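Local coordinates for Atg5 (Kluyveromyces marxianus, PDB 3VQI), which takes part in cytoplasm-to-vacuole transport and autophagic vesicle formation, and is required for the selective autophagic degradation of the nucleus, at residues Arg44-Tyr47 and Leu48-Leu52; Trp85-Cys89 and Gly90-Asp94. All coordinates share one frame; numbering follows the deposited sequence.

Interaction 1 of 2, residues Arg44-Tyr47 and Leu48-Leu52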
# COMPACT_ATOMS: atom_id res chain seq x y z
N ARG A 44 -0.83 -4.93 6.42
CA ARG A 44 -0.40 -4.96 5.03
C ARG A 44 -1.23 -4.00 4.20
O ARG A 44 -0.70 -3.29 3.35
CB ARG A 44 -0.52 -6.37 4.47
CG ARG A 44 0.71 -7.22 4.74
CD ARG A 44 0.57 -8.67 4.29
NE ARG A 44 1.88 -9.20 3.94
CZ ARG A 44 2.47 -8.98 2.77
NH1 ARG A 44 1.84 -8.27 1.83
NH2 ARG A 44 3.70 -9.43 2.56
N ASP A 45 -2.53 -3.97 4.45
CA ASP A 45 -3.40 -3.09 3.71
C ASP A 45 -3.73 -1.86 4.51
O ASP A 45 -4.86 -1.67 4.96
CB ASP A 45 -4.67 -3.83 3.29
CG ASP A 45 -4.70 -4.11 1.81
OD1 ASP A 45 -4.58 -3.14 1.03
OD2 ASP A 45 -4.85 -5.29 1.42
N ALA A 46 -2.72 -1.03 4.69
CA ALA A 46 -2.81 0.23 5.41
C ALA A 46 -1.74 1.07 4.75
O ALA A 46 -1.08 0.61 3.81
CB ALA A 46 -2.46 0.01 6.87
N TYR A 47 -1.55 2.29 5.21
CA TYR A 47 -0.54 3.16 4.63
C TYR A 47 0.56 3.48 5.64
O TYR A 47 0.26 3.70 6.82
CB TYR A 47 -1.19 4.44 4.13
CG TYR A 47 -1.97 4.26 2.86
CD1 TYR A 47 -1.31 4.08 1.65
CD2 TYR A 47 -3.36 4.28 2.86
CE1 TYR A 47 -2.01 3.93 0.46
CE2 TYR A 47 -4.08 4.14 1.67
CZ TYR A 47 -3.40 3.96 0.47
OH TYR A 47 -4.08 3.84 -0.71
N LEU A 48 1.81 3.49 5.18
CA LEU A 48 2.95 3.79 6.05
C LEU A 48 2.68 5.06 6.81
O LEU A 48 3.02 5.19 7.99
CB LEU A 48 4.23 3.96 5.24
CG LEU A 48 5.02 2.68 5.03
CD1 LEU A 48 6.24 2.94 4.15
CD2 LEU A 48 5.44 2.15 6.39
N GLY A 49 2.05 6.01 6.12
CA GLY A 49 1.74 7.28 6.73
C GLY A 49 0.88 7.17 7.97
O GLY A 49 0.92 8.07 8.81
N PHE A 50 0.09 6.10 8.11
CA PHE A 50 -0.74 5.96 9.30
C PHE A 50 0.16 5.76 10.51
O PHE A 50 -0.22 6.09 11.63
CB PHE A 50 -1.69 4.75 9.23
CG PHE A 50 -2.80 4.85 8.21
CD1 PHE A 50 -3.25 6.08 7.76
CD2 PHE A 50 -3.43 3.70 7.76
CE1 PHE A 50 -4.33 6.15 6.86
CE2 PHE A 50 -4.51 3.75 6.87
CZ PHE A 50 -4.97 4.98 6.41
N TYR A 51 1.35 5.22 10.28
CA TYR A 51 2.26 4.93 11.38
C TYR A 51 3.29 6.02 11.69
O TYR A 51 3.92 5.98 12.75
CB TYR A 51 2.99 3.61 11.10
CG TYR A 51 2.06 2.44 10.94
CD1 TYR A 51 1.55 1.77 12.04
CD2 TYR A 51 1.63 2.04 9.67
CE1 TYR A 51 0.62 0.73 11.90
CE2 TYR A 51 0.71 1.00 9.51
CZ TYR A 51 0.21 0.34 10.63
OH TYR A 51 -0.69 -0.69 10.48
N LEU A 52 3.43 6.99 10.79
CA LEU A 52 4.38 8.08 10.95
C LEU A 52 4.43 8.76 12.32
O LEU A 52 5.46 8.70 12.98
CB LEU A 52 4.16 9.14 9.87
CG LEU A 52 5.40 9.61 9.10
CD1 LEU A 52 5.13 10.97 8.49
CD2 LEU A 52 6.58 9.68 10.03
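Tyr-47 and Phe-50 meet at the entry to helix 48-59 of the first ubiquitin-like domain (UblA), where the loop after strand 37-43 turns into the helix. Phe-50 N donates to Tyr-47 O at 2.7 Å, with an N-H...O angle of 153°. The donor lies well above the carbonyl plane. The two rings form a T-shaped (edge-to-face) pair, with centroids 5.8 Å apart and planes at 86°. The edge of Tyr-47 is turned toward the face of Phe-50. Tyr-47 CB also sits over the centre of that face, 4.2 Å from the ring centroid, as a CH-pi contact. Phe-50 has CG anti to its carbonyl carbon (chi1 -69°), which leans the ring back over the Tyr-47 backbone. Ala-46 CB packs 3.9 Å from Phe-50 CD2 and also touches the ring of Tyr-51. The Tyr-51 hydroxyl is hydrogen-bonded to Leu-43 N, at the end of the strand. Beyond the pair, Tyr-47 and Phe-50 both pack on Ile-139 of helix 135-155. The polar bond and the apolar ring contact thus hold the same two residues: Phe-50 N gives the Tyr-47 carbonyl a donor while the rings pack against each other.

Interaction 2 of 2, residues Trp85-Cys89 and Gly90-Asp94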
# COMPACT_ATOMS: atom_id res chain seq x y z
N TRP A 85 5.62 5.81 -0.13
CA TRP A 85 4.51 5.49 0.76
C TRP A 85 3.05 5.65 0.32
O TRP A 85 2.15 5.34 1.10
CB TRP A 85 4.72 6.18 2.10
CG TRP A 85 5.02 7.62 2.06
CD1 TRP A 85 5.05 8.43 0.96
CD2 TRP A 85 5.37 8.43 3.18
NE1 TRP A 85 5.39 9.71 1.34
CE2 TRP A 85 5.60 9.73 2.69
CE3 TRP A 85 5.50 8.17 4.55
CZ2 TRP A 85 5.96 10.78 3.53
CZ3 TRP A 85 5.87 9.22 5.39
CH2 TRP A 85 6.09 10.51 4.87
N GLU A 86 2.80 6.09 -0.91
CA GLU A 86 1.44 6.21 -1.40
C GLU A 86 0.90 4.83 -1.83
O GLU A 86 -0.18 4.73 -2.40
CB GLU A 86 1.33 7.20 -2.58
CG GLU A 86 2.01 6.78 -3.86
CD GLU A 86 3.49 7.14 -3.90
OE1 GLU A 86 4.08 7.09 -5.00
OE2 GLU A 86 4.06 7.48 -2.83
N TYR A 87 1.68 3.78 -1.57
CA TYR A 87 1.25 2.43 -1.88
C TYR A 87 1.07 1.71 -0.56
O TYR A 87 1.76 2.01 0.41
CB TYR A 87 2.28 1.71 -2.74
CG TYR A 87 2.42 2.29 -4.12
CD1 TYR A 87 3.48 3.13 -4.45
CD2 TYR A 87 1.44 2.05 -5.09
CE1 TYR A 87 3.58 3.72 -5.71
CE2 TYR A 87 1.52 2.64 -6.36
CZ TYR A 87 2.59 3.47 -6.65
OH TYR A 87 2.66 4.06 -7.89
N PRO A 88 0.13 0.76 -0.49
CA PRO A 88 -0.01 0.08 0.80
C PRO A 88 1.28 -0.58 1.28
O PRO A 88 2.11 -0.99 0.47
CB PRO A 88 -1.14 -0.93 0.54
CG PRO A 88 -1.29 -0.97 -0.99
CD PRO A 88 -0.97 0.42 -1.41
N CYS A 89 1.42 -0.65 2.60
CA CYS A 89 2.58 -1.26 3.25
C CYS A 89 2.93 -2.63 2.68
O CYS A 89 4.05 -2.89 2.26
CB CYS A 89 2.34 -1.40 4.75
SG CYS A 89 1.98 0.15 5.60
N GLY A 90 1.95 -3.52 2.69
CA GLY A 90 2.18 -4.86 2.19
C GLY A 90 2.78 -4.89 0.80
O GLY A 90 3.66 -5.70 0.50
N VAL A 91 2.29 -4.00 -0.05
CA VAL A 91 2.76 -3.92 -1.42
C VAL A 91 4.24 -3.51 -1.44
O VAL A 91 5.03 -4.08 -2.18
CB VAL A 91 1.93 -2.89 -2.20
CG1 VAL A 91 2.50 -2.70 -3.61
CG2 VAL A 91 0.50 -3.37 -2.28
N LEU A 92 4.60 -2.55 -0.60
CA LEU A 92 5.97 -2.06 -0.54
C LEU A 92 6.86 -3.14 0.05
O LEU A 92 7.97 -3.37 -0.43
CB LEU A 92 6.03 -0.79 0.30
CG LEU A 92 5.20 0.34 -0.34
CD1 LEU A 92 4.97 1.49 0.65
CD2 LEU A 92 5.92 0.81 -1.60
N PHE A 93 6.36 -3.80 1.08
CA PHE A 93 7.09 -4.88 1.73
C PHE A 93 7.41 -5.96 0.69
O PHE A 93 8.55 -6.43 0.58
CB PHE A 93 6.25 -5.49 2.85
CG PHE A 93 6.92 -6.64 3.54
CD1 PHE A 93 7.86 -6.42 4.53
CD2 PHE A 93 6.61 -7.95 3.19
CE1 PHE A 93 8.50 -7.48 5.17
CE2 PHE A 93 7.24 -9.02 3.81
CZ PHE A 93 8.19 -8.79 4.81
N ASP A 94 6.40 -6.36 -0.07
CA ASP A 94 6.57 -7.38 -1.10
C ASP A 94 7.58 -6.94 -2.14
O ASP A 94 8.34 -7.75 -2.65
CB ASP A 94 5.24 -7.67 -1.80
CG ASP A 94 4.25 -8.42 -0.92
OD1 ASP A 94 4.66 -8.89 0.16
OD2 ASP A 94 3.08 -8.55 -1.33
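Leu-92 reaches back from helix 89-96 over the chain that leads into it. Its two methyl groups meet different parts of Tyr-87. CD2 lies 3.9 Å from Tyr-87 CB, beside the start of that side chain, and approaches the ring obliquely. CD1 rests against the backbone, 3.3 Å from Tyr-87 O, and also touches Trp-85 CA. The leucine has CG anti to its carbonyl carbon (chi1 -63°), which turns the branch toward residues 85-88. The Tyr-87 ring leads away from the helix and meets Trp-205 edge-to-face. One of its faces carries Glu-86 CG.

Pro-88 and Val-91 form the second apolar pair. Their side chains cross at a slant, with Pro-88 CG 3.3 Å from Val-91 CG2. That is a close approach for two carbons. Val-91 has CG1 anti to the backbone N (chi1 175°), which leaves CG2 beside that N, against the proline ring. Val-91 CG1 is 4.5 Å from Tyr-87 CB, a loose contact.

The backbone ties the same residues together. Leu-92 N donates to Pro-88 O at 3.1 Å, in the carbonyl plane. Phe-93 N donates to Cys-89 O at 2.7 Å in a straighter bond, with an N-H...O angle of 168°. The Phe-93 ring turns off to meet Trp-115 edge-to-face.

With an alanine here in place of Leu-92, both methyl groups go, and a gap would probably open between the helix and residues Trp-85 and Tyr-87.

Pro-88 occupies the N-cap position, and its carbonyl accepts the first of three successive i to i+4 bonds. Cys-89 O and Gly-90 O accept the next two, from Phe-93 N and Asp-94 N. This is how an alpha-helix begins. Here it starts the short helix 89-96 of the UblA domain, within the ubiquitin fold.

Overall arrangement
Interactions 1 and 2 lie in series along the UblA domain, with centres about 8 Å apart, and they touch directly. Arg-44 NH2 makes a salt bridge to Asp-94 OD1 at 2.6 Å. Arg-44 O is 2.7 Å from Gly-90 N, a probable hydrogen bond. Ala-46 and Cys-89 are also joined through their backbones. The loop before helix 48-59 is thereby tied to helix 89-96, at its first residues through the backbone and further along through Asp-94. Leu-48 adds apolar contacts to Trp-85, Cys-89 and Leu-92. A bound HEPES molecule, probably from the crystallisation liquor, bridges the two: its O8 is hydrogen-bonded to Gly-49 N of 48-52 and Trp-85 O of 85-89.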